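Local coordinates for protein prephenate dehydratase:Amino acid-binding ACT (Brucella abortus, PDB 6VH5) that probably catalyses the conversion of prephenate to phenylpyruvate in phenylalanine biosynthesis, and binds phenylalanine at its ACT domain, at residues F237-S249 with Q260-V274. Sequence-based numbering, arbitrary orientation.
With PHE (phenylalanine), chain E; PHE (phenylalanine), chain J; EDO (1,2-ethanediol), chain K.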
ATOM      1  N   PHE A 237      15.016  -3.959  22.948  1.00 50.78           N
ATOM      2  CA  PHE A 237      15.152  -5.106  22.057  1.00 46.11           C
ATOM      3  C   PHE A 237      16.616  -5.337  21.706  1.00 45.37           C
ATOM      4  O   PHE A 237      17.070  -6.487  21.649  1.00 46.11           O
ATOM      5  CB  PHE A 237      14.309  -4.914  20.802  1.00 38.90           C
ATOM      6  CG  PHE A 237      12.867  -4.631  21.084  1.00 46.91           C
ATOM      7  CD1 PHE A 237      12.006  -5.656  21.425  1.00 44.73           C
ATOM      8  CD2 PHE A 237      12.365  -3.340  20.998  1.00 53.79           C
ATOM      9  CE1 PHE A 237      10.682  -5.401  21.711  1.00 47.09           C
ATOM     10  CE2 PHE A 237      11.030  -3.078  21.269  1.00 51.79           C
ATOM     11  CZ  PHE A 237      10.190  -4.109  21.626  1.00 49.60           C
ATOM     12  N   ALA A 238      17.378  -4.250  21.549  1.00 42.94           N
ATOM     13  CA  ALA A 238      18.781  -4.348  21.149  1.00 44.80           C
ATOM     14  C   ALA A 238      19.622  -5.110  22.172  1.00 49.17           C
ATOM     15  O   ALA A 238      20.441  -5.960  21.801  1.00 50.22           O
ATOM     16  CB  ALA A 238      19.348  -2.941  20.935  1.00 40.00           C
ATOM     17  N   THR A 239      19.450  -4.807  23.467  1.00 49.21           N
ATOM     18  CA  THR A 239      20.271  -5.409  24.512  1.00 46.59           C
ATOM     19  C   THR A 239      19.689  -6.698  25.082  1.00 49.00           C
ATOM     20  O   THR A 239      20.289  -7.280  25.989  1.00 49.10           O
ATOM     21  CB  THR A 239      20.525  -4.408  25.660  1.00 54.50           C
ATOM     22  OG1 THR A 239      19.273  -3.940  26.181  1.00 57.11           O
ATOM     23  CG2 THR A 239      21.374  -3.216  25.191  1.00 39.33           C
ATOM     24  N   ASN A 240      18.526  -7.147  24.626  1.00 48.85           N
ATOM     25  CA  ASN A 240      18.004  -8.415  25.112  1.00 48.01           C
ATOM     26  C   ASN A 240      17.945  -9.492  24.039  1.00 50.41           C
ATOM     27  O   ASN A 240      17.519 -10.618  24.330  1.00 50.59           O
ATOM     28  CB  ASN A 240      16.631  -8.198  25.745  1.00 47.96           C
ATOM     29  CG  ASN A 240      16.747  -7.625  27.132  1.00 52.15           C
ATOM     30  OD1 ASN A 240      17.070  -8.347  28.070  1.00 55.13           O
ATOM     31  ND2 ASN A 240      16.546  -6.315  27.265  1.00 44.35           N
ATOM     32  N   GLY A 241      18.450  -9.208  22.841  1.00 45.03           N
ATOM     33  CA  GLY A 241      18.471 -10.196  21.786  1.00 49.80           C
ATOM     34  C   GLY A 241      17.117 -10.499  21.203  1.00 53.76           C
ATOM     35  O   GLY A 241      16.870 -11.635  20.783  1.00 63.40           O
ATOM     36  N   VAL A 242      16.233  -9.508  21.152  1.00 52.43           N
ATOM     37  CA  VAL A 242      14.927  -9.666  20.524  1.00 46.15           C
ATOM     38  C   VAL A 242      15.049  -9.181  19.085  1.00 50.26           C
ATOM     39  O   VAL A 242      15.363  -8.009  18.844  1.00 55.40           O
ATOM     40  CB  VAL A 242      13.848  -8.875  21.272  1.00 40.85           C
ATOM     41  CG1 VAL A 242      12.485  -9.180  20.678  1.00 52.86           C
ATOM     42  CG2 VAL A 242      13.885  -9.164  22.753  1.00 42.91           C
ATOM     43  N   ASN A 243      14.813 -10.079  18.128  1.00 46.13           N
ATOM     44  CA  ASN A 243      14.885  -9.715  16.716  1.00 43.99           C
ATOM     45  C   ASN A 243      13.571  -9.084  16.285  1.00 49.26           C
ATOM     46  O   ASN A 243      12.497  -9.644  16.522  1.00 54.90           O
ATOM     47  CB  ASN A 243      15.193 -10.936  15.849  1.00 46.36           C
ATOM     48  CG  ASN A 243      15.728 -10.560  14.443  1.00 59.54           C
ATOM     49  OD1 ASN A 243      16.476  -9.592  14.268  1.00 56.02           O
ATOM     50  ND2 ASN A 243      15.309 -11.326  13.436  1.00 55.44           N
ATOM     51  N   MET A 244      13.661  -7.903  15.685  1.00 49.06           N
ATOM     52  CA  MET A 244      12.516  -7.215  15.103  1.00 48.12           C
ATOM     53  C   MET A 244      12.540  -7.418  13.589  1.00 49.62           C
ATOM     54  O   MET A 244      13.583  -7.220  12.953  1.00 47.45           O
ATOM     55  CB  MET A 244      12.565  -5.730  15.462  1.00 45.70           C
ATOM     56  CG  MET A 244      11.375  -4.921  15.008  1.00 47.54           C
ATOM     57  SD  MET A 244      11.429  -3.245  15.654  1.00 51.68           S
ATOM     58  CE  MET A 244      11.115  -3.542  17.404  1.00 36.23           C
ATOM     59  N   THR A 245      11.408  -7.841  13.012  1.00 46.71           N
ATOM     60  CA  THR A 245      11.372  -8.173  11.596  1.00 50.95           C
ATOM     61  C   THR A 245      10.464  -7.265  10.784  1.00 56.46           C
ATOM     62  O   THR A 245      10.434  -7.390   9.554  1.00 55.90           O
ATOM     63  CB  THR A 245      10.940  -9.630  11.387  1.00 54.92           C
ATOM     64  OG1 THR A 245       9.585  -9.801  11.816  1.00 53.03           O
ATOM     65  CG2 THR A 245      11.825 -10.576  12.163  1.00 53.56           C
ATOM     66  N   LYS A 246       9.730  -6.355  11.421  1.00 49.39           N
ATOM     67  CA  LYS A 246       8.932  -5.396  10.673  1.00 40.42           C
ATOM     68  C   LYS A 246       8.827  -4.117  11.485  1.00 44.68           C
ATOM     69  O   LYS A 246       8.672  -4.163  12.713  1.00 47.34           O
ATOM     70  CB  LYS A 246       7.544  -5.971  10.359  1.00 48.58           C
ATOM     71  CG  LYS A 246       6.704  -5.133   9.407  1.00 49.99           C
ATOM     72  CD  LYS A 246       5.350  -5.779   9.192  1.00 57.28           C
ATOM     73  CE  LYS A 246       4.432  -4.900   8.356  1.00 55.77           C
ATOM     74  NZ  LYS A 246       4.958  -4.752   6.980  1.00 64.10           N
ATOM     75  N   LEU A 247       8.912  -2.978  10.801  1.00 41.57           N
ATOM     76  CA  LEU A 247       8.809  -1.696  11.499  1.00 40.30           C
ATOM     77  C   LEU A 247       8.415  -0.630  10.492  1.00 41.74           C
ATOM     78  O   LEU A 247       9.079  -0.472   9.460  1.00 45.19           O
ATOM     79  CB  LEU A 247      10.130  -1.340  12.200  1.00 37.89           C
ATOM     80  CG  LEU A 247      10.129  -0.102  13.104  1.00 45.51           C
ATOM     81  CD1 LEU A 247       9.028  -0.218  14.170  1.00 38.32           C
ATOM     82  CD2 LEU A 247      11.509   0.106  13.773  1.00 40.80           C
ATOM     83  N   GLU A 248       7.300   0.038  10.746  1.00 51.23           N
ATOM     84  CA  GLU A 248       6.762   1.041   9.841  1.00 60.19           C
ATOM     85  C   GLU A 248       6.386   2.298  10.602  1.00 57.61           C
ATOM     86  O   GLU A 248       5.634   2.235  11.579  1.00 50.98           O
ATOM     87  CB  GLU A 248       5.545   0.503   9.119  1.00 70.20           C
ATOM     88  CG  GLU A 248       5.826  -0.257   7.857  1.00 78.69           C
ATOM     89  CD  GLU A 248       4.543  -0.469   7.108  1.00 72.67           C
ATOM     90  OE1 GLU A 248       3.511  -0.055   7.674  1.00 57.72           O
ATOM     91  OE2 GLU A 248       4.570  -0.976   5.965  1.00 85.81           O
ATOM     92  N   SER A 249       6.835   3.440  10.102  1.00 51.07           N
ATOM     93  CA  SER A 249       6.517   4.715  10.717  1.00 40.56           C
ATOM     94  C   SER A 249       5.250   5.305  10.116  1.00 46.35           C
ATOM     95  O   SER A 249       4.907   5.073   8.950  1.00 53.59           O
ATOM     96  CB  SER A 249       7.685   5.688  10.566  1.00 47.12           C
ATOM     97  OG  SER A 249       7.634   6.406   9.353  1.00 55.13           O
ATOM     98  N   GLN A 260       3.488   7.225  15.132  1.00 55.22           N
ATOM     99  CA  GLN A 260       3.110   5.876  15.528  1.00 59.19           C
ATOM    100  C   GLN A 260       3.903   4.856  14.715  1.00 56.44           C
ATOM    101  O   GLN A 260       4.216   5.080  13.544  1.00 56.47           O
ATOM    102  CB  GLN A 260       1.606   5.633  15.360  1.00 63.31           C
ATOM    103  CG  GLN A 260       1.146   4.326  16.002  1.00 66.70           C
ATOM    104  CD  GLN A 260      -0.351   4.245  16.160  1.00 70.08           C
ATOM    105  OE1 GLN A 260      -0.954   5.046  16.872  1.00 77.78           O
ATOM    106  NE2 GLN A 260      -0.960   3.268  15.502  1.00 62.51           N
ATOM    107  N   PHE A 261       4.228   3.734  15.354  1.00 56.23           N
ATOM    108  CA  PHE A 261       5.026   2.679  14.746  1.00 53.70           C
ATOM    109  C   PHE A 261       4.260   1.369  14.818  1.00 52.00           C
ATOM    110  O   PHE A 261       3.583   1.080  15.811  1.00 52.33           O
ATOM    111  CB  PHE A 261       6.403   2.510  15.436  1.00 51.29           C
ATOM    112  CG  PHE A 261       7.413   3.562  15.051  1.00 53.69           C
ATOM    113  CD1 PHE A 261       8.276   3.354  13.965  1.00 52.94           C
ATOM    114  CD2 PHE A 261       7.470   4.776  15.728  1.00 40.11           C
ATOM    115  CE1 PHE A 261       9.189   4.326  13.577  1.00 46.32           C
ATOM    116  CE2 PHE A 261       8.376   5.757  15.344  1.00 41.30           C
ATOM    117  CZ  PHE A 261       9.242   5.531  14.266  1.00 47.72           C
ATOM    118  N   TYR A 262       4.370   0.591  13.751  1.00 39.28           N
ATOM    119  CA  TYR A 262       3.823  -0.753  13.675  1.00 46.31           C
ATOM    120  C   TYR A 262       5.003  -1.710  13.641  1.00 44.06           C
ATOM    121  O   TYR A 262       5.919  -1.523  12.840  1.00 51.96           O
ATOM    122  CB  TYR A 262       2.931  -0.897  12.425  1.00 43.50           C
ATOM    123  CG  TYR A 262       2.240  -2.228  12.237  1.00 47.33           C
ATOM    124  CD1 TYR A 262       0.876  -2.371  12.484  1.00 57.25           C
ATOM    125  CD2 TYR A 262       2.938  -3.332  11.745  1.00 52.45           C
ATOM    126  CE1 TYR A 262       0.227  -3.590  12.276  1.00 56.18           C
ATOM    127  CE2 TYR A 262       2.311  -4.557  11.543  1.00 53.10           C
ATOM    128  CZ  TYR A 262       0.953  -4.681  11.813  1.00 57.13           C
ATOM    129  OH  TYR A 262       0.336  -5.899  11.619  1.00 49.07           O
ATOM    130  N   ALA A 263       4.993  -2.721  14.503  1.00 41.97           N
ATOM    131  CA  ALA A 263       6.179  -3.552  14.659  1.00 44.27           C
ATOM    132  C   ALA A 263       5.817  -5.012  14.885  1.00 49.74           C
ATOM    133  O   ALA A 263       4.807  -5.323  15.525  1.00 52.20           O
ATOM    134  CB  ALA A 263       7.045  -3.059  15.829  1.00 45.77           C
ATOM    135  N   ASP A 264       6.650  -5.896  14.338  1.00 51.11           N
ATOM    136  CA  ASP A 264       6.640  -7.323  14.631  1.00 49.79           C
ATOM    137  C   ASP A 264       7.980  -7.671  15.273  1.00 52.33           C
ATOM    138  O   ASP A 264       9.028  -7.233  14.786  1.00 48.98           O
ATOM    139  CB  ASP A 264       6.476  -8.178  13.361  1.00 49.30           C
ATOM    140  CG  ASP A 264       5.158  -7.939  12.606  1.00 51.92           C
ATOM    141  OD1 ASP A 264       4.268  -7.183  13.064  1.00 49.86           O
ATOM    142  OD2 ASP A 264       5.025  -8.544  11.519  1.00 53.63           O
ATOM    143  N   ILE A 265       7.955  -8.450  16.358  1.00 44.00           N
ATOM    144  CA  ILE A 265       9.167  -9.038  16.921  1.00 48.64           C
ATOM    145  C   ILE A 265       8.962 -10.549  16.972  1.00 46.58           C
ATOM    146  O   ILE A 265       7.834 -11.058  16.970  1.00 42.36           O
ATOM    147  CB  ILE A 265       9.538  -8.502  18.333  1.00 45.51           C
ATOM    148  CG1 ILE A 265       8.412  -8.783  19.318  1.00 40.27           C
ATOM    149  CG2 ILE A 265       9.866  -7.004  18.326  1.00 35.92           C
ATOM    150  CD1 ILE A 265       8.684  -8.277  20.689  1.00 47.21           C
ATOM    151  N   GLU A 266      10.076 -11.267  16.997  1.00 40.11           N
ATOM    152  CA  GLU A 266      10.087 -12.717  17.175  1.00 41.57           C
ATOM    153  C   GLU A 266      10.288 -12.985  18.662  1.00 52.04           C
ATOM    154  O   GLU A 266      11.387 -12.825  19.195  1.00 60.45           O
ATOM    155  CB  GLU A 266      11.165 -13.347  16.301  1.00 44.93           C
ATOM    156  CG  GLU A 266      10.892 -13.099  14.813  1.00 49.83           C
ATOM    157  CD  GLU A 266      11.933 -13.682  13.868  1.00 61.17           C
ATOM    158  OE1 GLU A 266      13.141 -13.711  14.207  1.00 66.81           O
ATOM    159  OE2 GLU A 266      11.524 -14.121  12.771  1.00 69.22           O
ATOM    160  N   GLY A 267       9.212 -13.341  19.334  1.00 55.70           N
ATOM    161  CA  GLY A 267       9.203 -13.550  20.762  1.00 58.98           C
ATOM    162  C   GLY A 267       7.788 -13.539  21.292  1.00 65.16           C
ATOM    163  O   GLY A 267       6.846 -13.088  20.636  1.00 64.80           O
ATOM    164  N   HIS A 268       7.641 -14.085  22.495  1.00 61.84           N
ATOM    165  CA  HIS A 268       6.415 -14.178  23.263  1.00 62.12           C
ATOM    166  C   HIS A 268       6.479 -13.252  24.475  1.00 60.92           C
ATOM    167  O   HIS A 268       7.530 -13.158  25.117  1.00 57.29           O
ATOM    168  CB  HIS A 268       6.189 -15.620  23.726  1.00 64.56           C
ATOM    169  CG  HIS A 268       4.828 -15.864  24.291  1.00 66.41           C
ATOM    170  ND1 HIS A 268       4.442 -15.401  25.529  1.00 66.49           N
ATOM    171  CD2 HIS A 268       3.752 -16.504  23.773  1.00 63.41           C
ATOM    172  CE1 HIS A 268       3.191 -15.760  25.758  1.00 66.01           C
ATOM    173  NE2 HIS A 268       2.753 -16.433  24.709  1.00 64.39           N
ATOM    174  N   PRO A 269       5.390 -12.549  24.803  1.00 64.57           N
ATOM    175  CA  PRO A 269       5.450 -11.556  25.897  1.00 62.28           C
ATOM    176  C   PRO A 269       5.811 -12.126  27.265  1.00 62.48           C
ATOM    177  O   PRO A 269       6.214 -11.358  28.151  1.00 58.24           O
ATOM    178  CB  PRO A 269       4.032 -10.962  25.907  1.00 62.13           C
ATOM    179  CG  PRO A 269       3.524 -11.186  24.526  1.00 66.65           C
ATOM    180  CD  PRO A 269       4.100 -12.507  24.094  1.00 66.50           C
ATOM    181  N   GLU A 270       5.644 -13.429  27.482  1.00 64.79           N
ATOM    182  CA  GLU A 270       6.001 -14.056  28.746  1.00 63.12           C
ATOM    183  C   GLU A 270       7.461 -14.504  28.822  1.00 70.83           C
ATOM    184  O   GLU A 270       7.929 -14.847  29.914  1.00 80.83           O
ATOM    185  CB  GLU A 270       5.056 -15.230  29.007  1.00 61.55           C
ATOM    186  CG  GLU A 270       3.797 -14.791  29.752  1.00 70.97           C
ATOM    187  CD  GLU A 270       2.567 -15.595  29.391  1.00 74.87           C
ATOM    188  OE1 GLU A 270       2.677 -16.826  29.218  1.00 78.12           O
ATOM    189  OE2 GLU A 270       1.490 -14.977  29.259  1.00 74.64           O
ATOM    190  N   GLU A 271       8.194 -14.512  27.712  1.00 66.46           N
ATOM    191  CA  GLU A 271       9.627 -14.768  27.796  1.00 68.00           C
ATOM    192  C   GLU A 271      10.306 -13.608  28.502  1.00 62.78           C
ATOM    193  O   GLU A 271      10.017 -12.443  28.219  1.00 63.10           O
ATOM    194  CB  GLU A 271      10.244 -14.960  26.408  1.00 69.56           C
ATOM    195  CG  GLU A 271       9.976 -16.324  25.787  1.00 79.02           C
ATOM    196  CD  GLU A 271      10.417 -16.410  24.333  1.00 78.04           C
ATOM    197  OE1 GLU A 271      11.636 -16.552  24.080  1.00 81.33           O
ATOM    198  OE2 GLU A 271       9.542 -16.323  23.449  1.00 69.48           O
ATOM    199  N   ARG A 272      11.255 -13.936  29.383  1.00 60.21           N
ATOM    200  CA  ARG A 272      11.889 -12.903  30.195  1.00 55.95           C
ATOM    201  C   ARG A 272      12.498 -11.814  29.326  1.00 59.44           C
ATOM    202  O   ARG A 272      12.324 -10.619  29.600  1.00 53.00           O
ATOM    203  CB  ARG A 272      12.958 -13.520  31.089  1.00 61.08           C
ATOM    204  CG  ARG A 272      13.516 -12.543  32.095  1.00 71.60           C
ATOM    205  CD  ARG A 272      12.381 -11.837  32.824  1.00 79.90           C
ATOM    206  NE  ARG A 272      12.838 -11.070  33.980  1.00 90.65           N
ATOM    207  CZ  ARG A 272      12.111 -10.131  34.582  1.00 90.99           C
ATOM    208  NH1 ARG A 272      10.897  -9.841  34.122  1.00 93.71           N
ATOM    209  NH2 ARG A 272      12.595  -9.474  35.630  1.00 78.27           N
ATOM    210  N   SER A 273      13.197 -12.214  28.258  1.00 59.49           N
ATOM    211  CA  SER A 273      13.868 -11.245  27.402  1.00 54.24           C
ATOM    212  C   SER A 273      12.877 -10.281  26.766  1.00 55.28           C
ATOM    213  O   SER A 273      13.095  -9.063  26.775  1.00 56.70           O
ATOM    214  CB  SER A 273      14.682 -11.977  26.343  1.00 57.61           C
ATOM    215  OG  SER A 273      15.895 -12.453  26.915  1.00 65.28           O
ATOM    216  N   VAL A 274      11.753 -10.799  26.264  1.00 56.54           N
ATOM    217  CA  VAL A 274      10.748  -9.931  25.670  1.00 48.15           C
ATOM    218  C   VAL A 274      10.085  -9.083  26.742  1.00 49.61           C
ATOM    219  O   VAL A 274       9.855  -7.880  26.558  1.00 52.38           O
ATOM    220  CB  VAL A 274       9.724 -10.777  24.889  1.00 55.03           C
ATOM    221  CG1 VAL A 274       8.672  -9.883  24.254  1.00 43.05           C
ATOM    222  CG2 VAL A 274      10.442 -11.613  23.821  1.00 59.83           C
TER
HETATM  223  N   PHE E 301      16.058  -7.592  12.588  1.00 39.02           N
HETATM  224  CA  PHE E 301      16.969  -6.452  12.622  1.00 45.77           C
HETATM  225  C   PHE E 301      16.927  -5.791  13.985  1.00 52.54           C
HETATM  226  O   PHE E 301      16.118  -6.198  14.826  1.00 47.20           O
HETATM  227  CB  PHE E 301      16.637  -5.421  11.542  1.00 43.63           C
HETATM  228  CG  PHE E 301      15.167  -5.058  11.460  1.00 50.03           C
HETATM  229  CD1 PHE E 301      14.388  -5.527  10.415  1.00 57.71           C
HETATM  230  CD2 PHE E 301      14.578  -4.237  12.412  1.00 48.91           C
HETATM  231  CE1 PHE E 301      13.041  -5.192  10.325  1.00 63.18           C
HETATM  232  CE2 PHE E 301      13.244  -3.900  12.333  1.00 54.05           C
HETATM  233  CZ  PHE E 301      12.470  -4.376  11.292  1.00 61.01           C
HETATM  234  OXT PHE E 301      17.683  -4.848  14.231  1.00 48.11           O
HETATM  235  N   PHE J 301      11.491  11.392  14.758  1.00 49.67           N
HETATM  236  CA  PHE J 301      11.787  10.445  15.826  1.00 52.96           C
HETATM  237  C   PHE J 301      13.266  10.061  15.877  1.00 59.08           C
HETATM  238  O   PHE J 301      13.636   9.147  16.621  1.00 60.31           O
HETATM  239  CB  PHE J 301      10.938   9.184  15.681  1.00 47.09           C
HETATM  240  CG  PHE J 301      10.874   8.644  14.269  1.00 52.32           C
HETATM  241  CD1 PHE J 301       9.762   8.881  13.474  1.00 51.05           C
HETATM  242  CD2 PHE J 301      11.905   7.884  13.750  1.00 42.92           C
HETATM  243  CE1 PHE J 301       9.693   8.386  12.172  1.00 51.72           C
HETATM  244  CE2 PHE J 301      11.846   7.388  12.460  1.00 53.38           C
HETATM  245  CZ  PHE J 301      10.732   7.638  11.667  1.00 52.69           C
HETATM  246  OXT PHE J 301      14.108  10.644  15.186  1.00 53.63           O
HETATM  247  C1  EDO K 302      16.537  -3.008  17.286  1.00 65.82           C
HETATM  248  O1  EDO K 302      17.553  -3.296  16.307  1.00 49.93           O
HETATM  249  C2  EDO K 302      15.937  -4.288  17.883  1.00 65.65           C
HETATM  250  O2  EDO K 302      16.691  -5.464  17.545  1.00 58.93           O
HETATM  251  O   HOH W   1      14.249 -12.799  18.689  1.00 44.58           O
HETATM  252  O   HOH W   2       7.444  -9.716  10.276  1.00 53.22           O
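The side chains of Lys246 and Asp264 run side by side on one face of the ACT-domain hairpin, where strands 243-251 and 258-266 pair antiparallel. Thr245 and Lys246 both oppose Asp264, a classic beta bulge: Thr245 N donates to Asp264 O (3.0 Å), and Asp264 N reaches Lys246 O from above the carbonyl plane. Lys246 CB starts against the Asp264 carboxylate. With CG anti to the backbone N (chi1 -171°), the extended chain carries CD past Asp264 OD2 (3.6 Å). CE lies 3.8 Å from Tyr262 CE2; a bend at chi4 (66°) then turns NZ off to a salt bridge with Glu76. Asp264 OD2 instead pairs with Arg195, while OD1 bonds Thr218. On the other face, Ile265 CD1 meets Phe237 CE1 at 3.6 Å and Ile265 CG2 touches Met244 CE, which lies over one face of the Phe237 ring. On strand 243-251, which bonds the second subunit through Leu247 and Ser249, bound phenylalanine donates from its N to Asn243 OD1 (2.6 Å) and Met244 O, and Met244 N returns a bond to its carboxylate. Backbone and amide groups thus hold the ligand's polar end, Met244 CG and Leu247 CB pack on its ring, and the buried charges of Lys246 and Asp264 are probably balanced by separate partners.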